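Local coordinates for mandelate racemase / muconate lactonizing enzyme family protein (Agrobacterium tumefaciens, PDB 4DXK) that probably acts as a lyase or isomerase of the enolase superfamily, in the mandelate racemase subgroup, its exact substrate not being established, at residues I3-E7 / R393-A397; K97-I103 / G373-E379; A226-K231 / R255-P261. Numbering follows the deposited sequence.

Contact 1: I3-E7 / R393-A397; sequences ITKLE and RFSDA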
ATOM      1  N   ILE A   3       5.523 -48.872 -11.183  1.00 10.75           N
ATOM      2  CA  ILE A   3       6.615 -48.928 -10.224  1.00 10.25           C
ATOM      3  C   ILE A   3       6.515 -50.233  -9.442  1.00 11.17           C
ATOM      4  O   ILE A   3       5.441 -50.591  -8.942  1.00 11.56           O
ATOM      5  CB  ILE A   3       6.550 -47.733  -9.261  1.00  8.87           C
ATOM      6  CG1 ILE A   3       6.764 -46.423 -10.032  1.00 10.27           C
ATOM      7  CG2 ILE A   3       7.562 -47.892  -8.131  1.00 10.28           C
ATOM      8  CD1 ILE A   3       6.467 -45.173  -9.224  1.00  9.87           C
ATOM      9  N   THR A   4       7.627 -50.955  -9.353  1.00 10.49           N
ATOM     10  CA  THR A   4       7.650 -52.226  -8.644  1.00 10.57           C
ATOM     11  C   THR A   4       8.443 -52.173  -7.347  1.00 12.08           C
ATOM     12  O   THR A   4       8.132 -52.900  -6.401  1.00 14.69           O
ATOM     13  CB  THR A   4       8.262 -53.324  -9.517  1.00 12.15           C
ATOM     14  OG1 THR A   4       9.495 -52.832 -10.053  1.00 14.32           O
ATOM     15  CG2 THR A   4       7.309 -53.716 -10.646  1.00 14.04           C
ATOM     16  N   LYS A   5       9.526 -51.400  -7.324  0.51 12.73           N
ATOM     17  CA  LYS A   5      10.389 -51.338  -6.142  0.51 12.71           C
ATOM     18  C   LYS A   5      10.949 -49.943  -5.941  0.51 10.19           C
ATOM     19  O   LYS A   5      11.208 -49.226  -6.906  0.51 12.66           O
ATOM     20  CB  LYS A   5      11.580 -52.295  -6.270  0.51 10.81           C
ATOM     21  CG  LYS A   5      11.243 -53.725  -6.608  0.51 14.23           C
ATOM     22  CD  LYS A   5      12.492 -54.509  -6.984  0.51 24.74           C
ATOM     23  CE  LYS A   5      13.572 -54.389  -5.920  0.51 28.59           C
ATOM     24  NZ  LYS A   5      14.750 -55.267  -6.209  0.51 34.31           N
ATOM     25  N   LEU A   6      11.147 -49.571  -4.683  1.00 10.95           N
ATOM     26  CA  LEU A   6      11.917 -48.384  -4.341  1.00 11.12           C
ATOM     27  C   LEU A   6      13.167 -48.826  -3.624  1.00 10.09           C
ATOM     28  O   LEU A   6      13.103 -49.565  -2.631  1.00 12.87           O
ATOM     29  CB  LEU A   6      11.152 -47.446  -3.414  1.00 16.08           C
ATOM     30  CG  LEU A   6       9.937 -46.691  -3.921  1.00 15.42           C
ATOM     31  CD1 LEU A   6       9.611 -45.544  -2.956  1.00 13.20           C
ATOM     32  CD2 LEU A   6      10.151 -46.187  -5.347  1.00 16.71           C
ATOM     33  N   GLU A   7      14.307 -48.371  -4.116  1.00 10.24           N
ATOM     34  CA  GLU A   7      15.598 -48.740  -3.559  1.00 11.96           C
ATOM     35  C   GLU A   7      16.297 -47.467  -3.107  1.00 12.93           C
ATOM     36  O   GLU A   7      16.326 -46.476  -3.842  1.00 14.82           O
ATOM     37  CB  GLU A   7      16.428 -49.465  -4.622  1.00 12.08           C
ATOM     38  CG  GLU A   7      17.873 -49.723  -4.228  1.00 14.62           C
ATOM     39  CD  GLU A   7      18.676 -50.364  -5.346  1.00 17.37           C
ATOM     40  OE1 GLU A   7      18.184 -50.437  -6.495  1.00 17.25           O
ATOM     41  OE2 GLU A   7      19.812 -50.799  -5.080  1.00 16.77           O
ATOM     42  N   ARG A 393      18.514 -50.319   0.865  1.00 13.66           N
ATOM     43  CA  ARG A 393      17.247 -50.764   1.427  1.00 13.51           C
ATOM     44  C   ARG A 393      16.190 -50.760   0.334  1.00 12.42           C
ATOM     45  O   ARG A 393      16.183 -49.883  -0.536  1.00 11.29           O
ATOM     46  CB  ARG A 393      16.813 -49.874   2.585  1.00 14.34           C
ATOM     47  CG  ARG A 393      15.549 -50.370   3.249  1.00 21.39           C
ATOM     48  CD  ARG A 393      15.165 -49.551   4.461  1.00 25.07           C
ATOM     49  NE  ARG A 393      13.819 -49.907   4.891  1.00 22.51           N
ATOM     50  CZ  ARG A 393      13.096 -49.202   5.750  1.00 24.06           C
ATOM     51  NH1 ARG A 393      13.587 -48.082   6.270  1.00 22.50           N
ATOM     52  NH2 ARG A 393      11.877 -49.608   6.075  1.00 27.02           N
ATOM     53  N   PHE A 394      15.299 -51.744   0.377  1.00 13.15           N
ATOM     54  CA  PHE A 394      14.282 -51.924  -0.650  1.00 12.56           C
ATOM     55  C   PHE A 394      12.873 -51.948  -0.074  1.00 12.71           C
ATOM     56  O   PHE A 394      12.655 -52.476   1.020  1.00 16.83           O
ATOM     57  CB  PHE A 394      14.508 -53.255  -1.372  1.00 15.84           C
ATOM     58  CG  PHE A 394      15.783 -53.317  -2.164  1.00 16.83           C
ATOM     59  CD1 PHE A 394      16.973 -53.695  -1.559  1.00 20.91           C
ATOM     60  CD2 PHE A 394      15.784 -53.008  -3.514  1.00 20.37           C
ATOM     61  CE1 PHE A 394      18.150 -53.758  -2.292  1.00 22.19           C
ATOM     62  CE2 PHE A 394      16.953 -53.073  -4.254  1.00 22.55           C
ATOM     63  CZ  PHE A 394      18.136 -53.446  -3.636  1.00 22.48           C
ATOM     64  N   SER A 395      11.925 -51.392  -0.824  1.00 11.40           N
ATOM     65  CA  SER A 395      10.500 -51.608  -0.592  1.00 12.25           C
ATOM     66  C   SER A 395       9.880 -52.176  -1.856  1.00 13.24           C
ATOM     67  O   SER A 395      10.220 -51.758  -2.966  1.00 12.95           O
ATOM     68  CB  SER A 395       9.784 -50.300  -0.277  1.00 12.42           C
ATOM     69  OG  SER A 395      10.103 -49.808   1.010  1.00 14.20           O
ATOM     70  N   ASP A 396       8.948 -53.103  -1.684  1.00 12.56           N
ATOM     71  CA  ASP A 396       8.173 -53.627  -2.801  1.00 13.64           C
ATOM     72  C   ASP A 396       6.758 -53.951  -2.331  1.00 13.52           C
ATOM     73  O   ASP A 396       6.380 -53.601  -1.211  1.00 15.22           O
ATOM     74  CB  ASP A 396       8.852 -54.846  -3.444  1.00 16.50           C
ATOM     75  CG  ASP A 396       9.122 -55.974  -2.457  1.00 20.61           C
ATOM     76  OD1 ASP A 396       8.489 -56.030  -1.378  1.00 18.26           O
ATOM     77  OD2 ASP A 396       9.971 -56.831  -2.785  1.00 24.75           O
ATOM     78  N   ALA A 397       5.983 -54.619  -3.178  1.00 16.21           N
ATOM     79  CA  ALA A 397       4.584 -54.896  -2.866  1.00 19.34           C
ATOM     80  C   ALA A 397       4.440 -55.698  -1.570  1.00 19.19           C
ATOM     81  O   ALA A 397       3.490 -55.508  -0.814  1.00 21.84           O
ATOM     82  CB  ALA A 397       3.912 -55.617  -4.025  1.00 20.43           C
TER
HETATM   83  O   HOH W   1       6.433 -54.914  -6.115  1.00 17.98           O
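The two strands run antiparallel, with short axes 4.7 Å apart at closest and 157° between their directions. Leu6 and Ser395 form the hydrogen-bonded pair: Leu6 N donates to Ser395 O at 2.9 Å, and Ser395 N donates to Leu6 O at 2.8 Å. Glu7 and Phe394 follow as a non-hydrogen-bonded pair. Beyond Lys5, toward the N terminus, a water joins Thr4 O to Ala397 N. On the other edge of strand 3-11, toward strand 17-24, Thr4 and Lys5 both face His23 in a classic beta bulge.

Phe394 lies on the same face as Lys5 and Glu7. Lys5 CE reaches Phe394 CD2 at 3.5 Å, and Glu7 CD is 3.4 Å from Phe394 CE2. The Glu7 carboxylate is held by His23 and Arg392. Leu6 and Ser395 point to the other face, where helix 38-53 packs and His46 bonds Ser395 OG. Strand 390-396 thus adds a C-terminal edge to the antiparallel sheet of the N-terminal domain characteristic of the enolase superfamily.

Contact 2: K97-I103 / G373-E379; sequences KATNQPI and GAGLGME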
ATOM      1  N   LYS A  97      14.171 -42.226 -20.375  1.00  8.77           N
ATOM      2  CA  LYS A  97      14.495 -43.548 -20.895  1.00  9.57           C
ATOM      3  C   LYS A  97      13.341 -44.150 -21.695  1.00  9.91           C
ATOM      4  O   LYS A  97      13.570 -44.793 -22.728  1.00 11.91           O
ATOM      5  CB  LYS A  97      14.914 -44.483 -19.770  1.00 10.72           C
ATOM      6  CG  LYS A  97      16.224 -44.089 -19.144  1.00 11.33           C
ATOM      7  CD  LYS A  97      16.591 -45.054 -18.034  1.00 14.76           C
ATOM      8  CE  LYS A  97      17.792 -44.562 -17.268  1.00 13.06           C
ATOM      9  NZ  LYS A  97      18.237 -45.530 -16.238  1.00 12.58           N
ATOM     10  N   ALA A  98      12.109 -43.959 -21.236  1.00 10.36           N
ATOM     11  CA  ALA A  98      10.939 -44.523 -21.916  1.00 10.79           C
ATOM     12  C   ALA A  98      10.738 -43.913 -23.297  1.00 12.24           C
ATOM     13  O   ALA A  98      10.191 -44.556 -24.197  1.00 14.87           O
ATOM     14  CB  ALA A  98       9.686 -44.328 -21.072  1.00 13.24           C
ATOM     15  N   THR A  99      11.165 -42.666 -23.461  1.00 11.15           N
ATOM     16  CA  THR A  99      10.964 -41.939 -24.713  1.00 10.39           C
ATOM     17  C   THR A  99      12.236 -41.796 -25.531  1.00 10.53           C
ATOM     18  O   THR A  99      12.208 -41.193 -26.606  1.00 11.28           O
ATOM     19  CB  THR A  99      10.411 -40.524 -24.464  1.00 11.92           C
ATOM     20  OG1 THR A  99      11.301 -39.790 -23.605  1.00 10.51           O
ATOM     21  CG2 THR A  99       9.026 -40.595 -23.834  1.00 13.42           C
ATOM     22  N   ASN A 100      13.342 -42.332 -25.019  1.00 10.37           N
ATOM     23  CA  ASN A 100      14.654 -42.154 -25.634  1.00 10.60           C
ATOM     24  C   ASN A 100      15.016 -40.679 -25.822  1.00 10.76           C
ATOM     25  O   ASN A 100      15.581 -40.294 -26.852  1.00 12.93           O
ATOM     26  CB  ASN A 100      14.757 -42.924 -26.954  1.00 13.39           C
ATOM     27  CG  ASN A 100      16.186 -43.118 -27.396  1.00 16.72           C
ATOM     28  OD1 ASN A 100      17.092 -43.213 -26.575  1.00 18.42           O
ATOM     29  ND2 ASN A 100      16.399 -43.168 -28.705  1.00 22.52           N
ATOM     30  N   GLN A 101      14.704 -39.859 -24.819  1.00  9.39           N
ATOM     31  CA  GLN A 101      14.981 -38.425 -24.873  1.00  9.98           C
ATOM     32  C   GLN A 101      15.734 -37.962 -23.642  1.00  8.88           C
ATOM     33  O   GLN A 101      15.446 -38.404 -22.527  1.00  9.53           O
ATOM     34  CB  GLN A 101      13.675 -37.629 -24.964  1.00 11.92           C
ATOM     35  CG  GLN A 101      12.933 -37.830 -26.277  1.00 13.31           C
ATOM     36  CD  GLN A 101      13.695 -37.284 -27.472  1.00 13.08           C
ATOM     37  OE1 GLN A 101      14.512 -36.379 -27.350  1.00 14.66           O
ATOM     38  NE2 GLN A 101      13.438 -37.859 -28.647  1.00 17.45           N
ATOM     39  N   PRO A 102      16.698 -37.055 -23.823  1.00  8.27           N
ATOM     40  CA  PRO A 102      17.286 -36.416 -22.639  1.00  8.46           C
ATOM     41  C   PRO A 102      16.251 -35.623 -21.849  1.00  8.12           C
ATOM     42  O   PRO A 102      15.290 -35.104 -22.431  1.00  8.54           O
ATOM     43  CB  PRO A 102      18.309 -35.443 -23.242  1.00  9.39           C
ATOM     44  CG  PRO A 102      18.575 -35.974 -24.640  1.00 11.10           C
ATOM     45  CD  PRO A 102      17.241 -36.513 -25.079  1.00 10.04           C
ATOM     46  N   ILE A 103      16.448 -35.511 -20.544  1.00  7.86           N
ATOM     47  CA  ILE A 103      15.545 -34.697 -19.731  1.00  8.39           C
ATOM     48  C   ILE A 103      15.363 -33.272 -20.278  1.00  8.46           C
ATOM     49  O   ILE A 103      14.241 -32.768 -20.308  1.00  8.60           O
ATOM     50  CB  ILE A 103      15.947 -34.705 -18.239  1.00  7.71           C
ATOM     51  CG1 ILE A 103      15.636 -36.076 -17.626  1.00  8.94           C
ATOM     52  CG2 ILE A 103      15.239 -33.599 -17.458  1.00  8.27           C
ATOM     53  CD1 ILE A 103      16.280 -36.309 -16.277  1.00  9.03           C
ATOM     54  N   GLY A 373      22.667 -39.069 -23.967  1.00 13.39           N
ATOM     55  CA  GLY A 373      21.777 -40.187 -23.736  1.00 14.49           C
ATOM     56  C   GLY A 373      20.434 -39.810 -23.150  1.00 11.25           C
ATOM     57  O   GLY A 373      20.172 -38.656 -22.803  1.00 12.12           O
ATOM     58  N   ALA A 374      19.580 -40.813 -23.033  1.00 11.57           N
ATOM     59  CA  ALA A 374      18.211 -40.624 -22.579  1.00 10.29           C
ATOM     60  C   ALA A 374      18.149 -40.400 -21.070  1.00 10.51           C
ATOM     61  O   ALA A 374      19.004 -40.874 -20.312  1.00 11.40           O
ATOM     62  CB  ALA A 374      17.379 -41.827 -22.972  1.00 12.35           C
ATOM     63  N   GLY A 375      17.122 -39.684 -20.622  1.00  9.14           N
ATOM     64  CA  GLY A 375      16.976 -39.390 -19.207  1.00  8.77           C
ATOM     65  C   GLY A 375      18.091 -38.471 -18.741  1.00  8.37           C
ATOM     66  O   GLY A 375      18.393 -37.463 -19.394  1.00  8.89           O
ATOM     67  N   LEU A 376      18.699 -38.817 -17.608  1.00  9.14           N
ATOM     68  CA  LEU A 376      19.847 -38.071 -17.090  1.00  9.04           C
ATOM     69  C   LEU A 376      21.064 -38.200 -17.988  1.00  8.84           C
ATOM     70  O   LEU A 376      21.861 -37.268 -18.098  1.00  9.61           O
ATOM     71  CB  LEU A 376      20.244 -38.599 -15.709  1.00  9.44           C
ATOM     72  CG  LEU A 376      19.271 -38.400 -14.556  1.00  8.54           C
ATOM     73  CD1 LEU A 376      19.613 -39.360 -13.413  1.00 10.97           C
ATOM     74  CD2 LEU A 376      19.322 -36.950 -14.079  1.00 11.02           C
ATOM     75  N   GLY A 377      21.230 -39.379 -18.583  1.00  9.10           N
ATOM     76  CA  GLY A 377      22.467 -39.728 -19.267  1.00 10.31           C
ATOM     77  C   GLY A 377      23.502 -40.342 -18.330  1.00 11.16           C
ATOM     78  O   GLY A 377      24.701 -40.334 -18.626  1.00 13.07           O
ATOM     79  N   MET A 378      23.050 -40.879 -17.198  1.00 11.39           N
ATOM     80  CA  MET A 378      23.965 -41.537 -16.275  1.00 12.17           C
ATOM     81  C   MET A 378      23.225 -42.529 -15.401  1.00 10.55           C
ATOM     82  O   MET A 378      22.021 -42.405 -15.180  1.00 11.86           O
ATOM     83  CB  MET A 378      24.633 -40.501 -15.375  1.00 12.06           C
ATOM     84  CG  MET A 378      23.686 -40.031 -14.288  1.00 13.87           C
ATOM     85  SD  MET A 378      23.898 -38.415 -13.555  1.00 18.77           S
ATOM     86  CE  MET A 378      25.481 -38.518 -12.770  1.00 23.28           C
ATOM     87  N   GLU A 379      23.969 -43.537 -14.938  0.60 10.75           N
ATOM     88  CA  GLU A 379      23.486 -44.544 -13.996  0.60 15.35           C
ATOM     89  C   GLU A 379      24.501 -44.658 -12.853  0.60 12.45           C
ATOM     90  O   GLU A 379      25.608 -44.140 -12.965  0.60 12.69           O
ATOM     91  CB  GLU A 379      23.348 -45.901 -14.697  0.60 17.19           C
ATOM     92  CG  GLU A 379      22.159 -46.033 -15.658  0.60 15.03           C
ATOM     93  CD  GLU A 379      22.315 -45.224 -16.943  0.60 19.29           C
ATOM     94  OE1 GLU A 379      23.431 -45.192 -17.508  0.60 20.88           O
ATOM     95  OE2 GLU A 379      21.314 -44.622 -17.394  0.60 20.05           O
TER
HETATM   96  O   HOH W   2      19.755 -43.851 -14.565  1.00 10.81           O
HETATM   97  O   HOH W   3      19.696 -47.307 -17.857  1.00 30.62           O
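Lys97 lays its extended side chain past Ala374 and Gly375. Its CA is 3.9 Å from Ala374 CB, and its NZ ends 3.4 Å from Glu379 OE2 in a salt bridge whose hydrogen bond is weak. Two waters support this end. One links Lys97 NZ to Met378 O; the other accepts from Lys97 NZ and gives a weak bond to Glu379 OE2. Thr29 O also accepts a hydrogen bond from Lys97 NZ.

The helix then ends in a Schellman motif, with Asn100 at positive phi. Asn100 CA lies 3.8 Å from Ala374 CB. Beyond it the two backbones join. Gly375 N donates to Gln101 O at 2.8 Å, and Ile103 N donates to Gly375 O at 3.0 Å. Gly375 is thus held through both its NH and its CO. It sits in a type II' turn from Ala374 to Gly377, and its positive phi favours glycine. Ile103 CD1 meets Leu376 CD2 at 3.8 Å.

The contact is interdomain: it fastens a barrel-domain loop to helix 79-99 of the N-terminal domain. Pro102 is the N-cap of helix 103-106, so the loop 373-379 docks where helix 79-99 gives way to that short helix. Asp93 of helix 79-99 accepts from Leu376 N. On the barrel side, Leu376 packs on Val324 and Ala328 of helix 323-335. This loop runs between strand 367-369 and strand 390-396.

Contact 3: A226-K231 / R255-P261; sequences AMQIAK and RYAAVSP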
ATOM      1  N   ALA A 226      23.598  -7.808   8.306  1.00  8.96           N
ATOM      2  CA  ALA A 226      23.534  -8.124   6.878  1.00  8.07           C
ATOM      3  C   ALA A 226      23.550  -6.847   6.030  1.00  9.20           C
ATOM      4  O   ALA A 226      24.277  -6.764   5.029  1.00  9.18           O
ATOM      5  CB  ALA A 226      22.303  -8.964   6.574  1.00  8.79           C
ATOM      6  N   MET A 227      22.760  -5.849   6.423  0.51  9.85           N
ATOM      7  CA  MET A 227      22.728  -4.592   5.673  0.51  9.34           C
ATOM      8  C   MET A 227      24.049  -3.830   5.795  0.51 10.56           C
ATOM      9  O   MET A 227      24.509  -3.221   4.830  0.51 11.87           O
ATOM     10  CB  MET A 227      21.538  -3.716   6.094  0.51 13.23           C
ATOM     11  CG  MET A 227      20.185  -4.267   5.663  0.51  7.42           C
ATOM     12  SD  MET A 227      18.799  -3.136   5.896  0.51  9.98           S
ATOM     13  CE  MET A 227      18.760  -2.983   7.693  0.51 12.90           C
ATOM     14  N   GLN A 228      24.665  -3.878   6.972  1.00  9.61           N
ATOM     15  CA  GLN A 228      25.961  -3.241   7.187  1.00 10.92           C
ATOM     16  C   GLN A 228      27.020  -3.836   6.255  1.00 10.46           C
ATOM     17  O   GLN A 228      27.792  -3.113   5.617  1.00 12.03           O
ATOM     18  CB  GLN A 228      26.361  -3.449   8.647  1.00 11.29           C
ATOM     19  CG  GLN A 228      27.692  -2.849   9.044  1.00 13.67           C
ATOM     20  CD  GLN A 228      28.057  -3.195  10.472  1.00 13.28           C
ATOM     21  OE1 GLN A 228      27.273  -3.807  11.196  1.00 14.43           O
ATOM     22  NE2 GLN A 228      29.251  -2.798  10.888  1.00 17.20           N
ATOM     23  N   ILE A 229      27.050  -5.162   6.182  1.00 10.23           N
ATOM     24  CA  ILE A 229      27.979  -5.867   5.305  1.00 10.26           C
ATOM     25  C   ILE A 229      27.702  -5.559   3.833  1.00  9.95           C
ATOM     26  O   ILE A 229      28.633  -5.311   3.053  1.00 10.68           O
ATOM     27  CB  ILE A 229      27.936  -7.394   5.560  1.00  9.31           C
ATOM     28  CG1 ILE A 229      28.455  -7.725   6.963  1.00 10.38           C
ATOM     29  CG2 ILE A 229      28.705  -8.150   4.478  1.00 11.64           C
ATOM     30  CD1 ILE A 229      28.131  -9.136   7.415  1.00 11.83           C
ATOM     31  N   ALA A 230      26.423  -5.567   3.458  1.00  9.68           N
ATOM     32  CA  ALA A 230      26.031  -5.291   2.079  1.00  9.74           C
ATOM     33  C   ALA A 230      26.574  -3.936   1.636  1.00 10.16           C
ATOM     34  O   ALA A 230      27.170  -3.818   0.562  1.00 11.16           O
ATOM     35  CB  ALA A 230      24.521  -5.329   1.928  1.00 11.00           C
ATOM     36  N   LYS A 231      26.356  -2.911   2.453  1.00 10.78           N
ATOM     37  CA  LYS A 231      26.845  -1.571   2.120  1.00 11.32           C
ATOM     38  C   LYS A 231      28.364  -1.550   1.979  1.00 11.99           C
ATOM     39  O   LYS A 231      28.910  -0.937   1.049  1.00 12.24           O
ATOM     40  CB  LYS A 231      26.398  -0.550   3.165  1.00 13.36           C
ATOM     41  CG  LYS A 231      24.896  -0.346   3.201  1.00 15.25           C
ATOM     42  CD  LYS A 231      24.498   0.884   4.004  1.00 26.53           C
ATOM     43  CE  LYS A 231      24.901   0.763   5.457  1.00 33.50           C
ATOM     44  NZ  LYS A 231      24.696   2.047   6.202  1.00 31.87           N
ATOM     45  N   ARG A 255      13.882  -4.604   2.996  1.00 12.03           N
ATOM     46  CA  ARG A 255      14.813  -3.652   3.569  1.00 14.18           C
ATOM     47  C   ARG A 255      16.241  -3.915   3.143  1.00 14.43           C
ATOM     48  O   ARG A 255      17.014  -2.978   2.933  1.00 15.82           O
ATOM     49  CB  ARG A 255      14.700  -3.663   5.070  1.00 16.52           C
ATOM     50  CG  ARG A 255      13.346  -3.162   5.492  1.00 23.93           C
ATOM     51  CD  ARG A 255      13.232  -3.128   6.961  1.00 20.05           C
ATOM     52  NE  ARG A 255      14.227  -2.250   7.567  1.00 15.58           N
ATOM     53  CZ  ARG A 255      14.323  -2.098   8.879  1.00 14.81           C
ATOM     54  NH1 ARG A 255      13.497  -2.773   9.664  1.00 13.55           N
ATOM     55  NH2 ARG A 255      15.240  -1.294   9.401  1.00 16.92           N
ATOM     56  N   TYR A 256      16.592  -5.190   3.004  1.00 10.90           N
ATOM     57  CA  TYR A 256      17.920  -5.543   2.540  1.00 11.17           C
ATOM     58  C   TYR A 256      18.128  -5.029   1.118  1.00 10.26           C
ATOM     59  O   TYR A 256      19.160  -4.429   0.806  1.00 11.31           O
ATOM     60  CB  TYR A 256      18.114  -7.057   2.601  1.00  9.01           C
ATOM     61  CG  TYR A 256      19.516  -7.464   2.223  1.00  8.81           C
ATOM     62  CD1 TYR A 256      20.523  -7.517   3.172  1.00  9.25           C
ATOM     63  CD2 TYR A 256      19.838  -7.769   0.908  1.00  9.42           C
ATOM     64  CE1 TYR A 256      21.821  -7.869   2.825  1.00  9.42           C
ATOM     65  CE2 TYR A 256      21.133  -8.120   0.550  1.00  9.58           C
ATOM     66  CZ  TYR A 256      22.116  -8.179   1.512  1.00  8.02           C
ATOM     67  OH  TYR A 256      23.399  -8.527   1.153  1.00  9.28           O
ATOM     68  N   ALA A 257      17.153  -5.264   0.252  1.00 11.09           N
ATOM     69  CA  ALA A 257      17.267  -4.846  -1.143  1.00 12.18           C
ATOM     70  C   ALA A 257      17.376  -3.327  -1.273  1.00 16.38           C
ATOM     71  O   ALA A 257      17.956  -2.824  -2.238  1.00 17.22           O
ATOM     72  CB  ALA A 257      16.087  -5.365  -1.952  1.00 13.47           C
ATOM     73  N   ALA A 258      16.842  -2.605  -0.294  1.00 15.57           N
ATOM     74  CA  ALA A 258      16.875  -1.144  -0.303  1.00 18.53           C
ATOM     75  C   ALA A 258      18.289  -0.587  -0.178  1.00 19.19           C
ATOM     76  O   ALA A 258      18.554   0.541  -0.608  1.00 22.82           O
ATOM     77  CB  ALA A 258      15.992  -0.589   0.803  1.00 22.52           C
ATOM     78  N   VAL A 259      19.192  -1.356   0.423  1.00 13.66           N
ATOM     79  CA  VAL A 259      20.557  -0.879   0.614  1.00 13.79           C
ATOM     80  C   VAL A 259      21.623  -1.709  -0.103  1.00 13.32           C
ATOM     81  O   VAL A 259      22.769  -1.281  -0.198  1.00 14.62           O
ATOM     82  CB  VAL A 259      20.935  -0.786   2.108  1.00 16.92           C
ATOM     83  CG1 VAL A 259      19.970   0.119   2.853  1.00 22.49           C
ATOM     84  CG2 VAL A 259      20.974  -2.166   2.743  1.00 18.85           C
ATOM     85  N   SER A 260      21.269  -2.888  -0.604  1.00 12.41           N
ATOM     86  CA  SER A 260      22.279  -3.772  -1.184  1.00 11.95           C
ATOM     87  C   SER A 260      22.747  -3.308  -2.558  1.00 11.69           C
ATOM     88  O   SER A 260      21.934  -2.989  -3.419  1.00 12.88           O
ATOM     89  CB  SER A 260      21.762  -5.203  -1.275  1.00 12.12           C
ATOM     90  OG  SER A 260      22.782  -6.058  -1.770  1.00 11.15           O
ATOM     91  N   PRO A 261      24.071  -3.276  -2.774  1.00 11.59           N
ATOM     92  CA  PRO A 261      24.607  -2.888  -4.084  1.00 11.11           C
ATOM     93  C   PRO A 261      24.552  -4.019  -5.104  1.00 12.75           C
ATOM     94  O   PRO A 261      24.904  -3.806  -6.266  1.00 14.29           O
ATOM     95  CB  PRO A 261      26.067  -2.551  -3.769  1.00 11.76           C
ATOM     96  CG  PRO A 261      26.404  -3.474  -2.635  1.00 12.03           C
ATOM     97  CD  PRO A 261      25.142  -3.494  -1.786  1.00 11.61           C
TER
HETATM   98  O   HOH W   4      24.968  -8.847   3.304  1.00  9.82           O
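This is a side-by-side packing of two nearly parallel helices on the outside of the barrel domain. The short axes run 19° apart and come within 9.4 Å. No direct hydrogen bond crosses between the segments. The closest backbone approach is at the small Ala230, whose CA is 5.2 Å from the CA of Ser260, just past the second helix. Ala230 CB touches Tyr256 OH at 3.5 Å, and Ala230 O lies 3.1 Å from Pro261 CD. Ala226 CB is 3.9 Å from Tyr256 CE1.

Helices 223-232 and 253-259 are successive helices of the TIM barrel. Each follows its own parallel strand, 212-216 and 240-242, so they belong to successive beta-alpha units. The second helix then turns at Ser260 and Pro261 into strand 264-266. Glu216 and Glu242 end strands 212-216 and 240-242 and, with Glu268 after strand 264-266, bind sodium, but the Tyr256 side chain is about 13 Å from a bound sodium ion.

Met227 fills the outer part of the groove. Its CG meets Val259 CG2 at 3.7 Å, and its SD is 3.5 Å from Arg255 O. Tyr256 turns its hydroxyl inward, where it hydrogen-bonds to His241 of strand 240-242. A water also bridges Tyr256 OH and Ala226 O. Arg255 NH1 donates to Ala285 O of a neighbouring subunit, and at the other end Lys231 packs on Pro261 of that same subunit.

The chain starts in strand 3-11, and contact 1 closes the widest loop, bringing strand 390-396 back beside it after almost the whole chain. Contact 2 is nested inside that loop. It joins the end of helix 79-99, in the N-terminal domain, to the loop after strand 367-369. Contact 3 is nested inside contact 2 and spans a short interval between two successive helices of the barrel. No loops cross. Contacts 1 and 2 both bring late parts of the chain back to the N-terminal domain, with centres about 21 Å apart. Contact 3 lies across the chain's centre from both, its own centre about 49 Å from that of contact 1 and about 43 Å from that of contact 2.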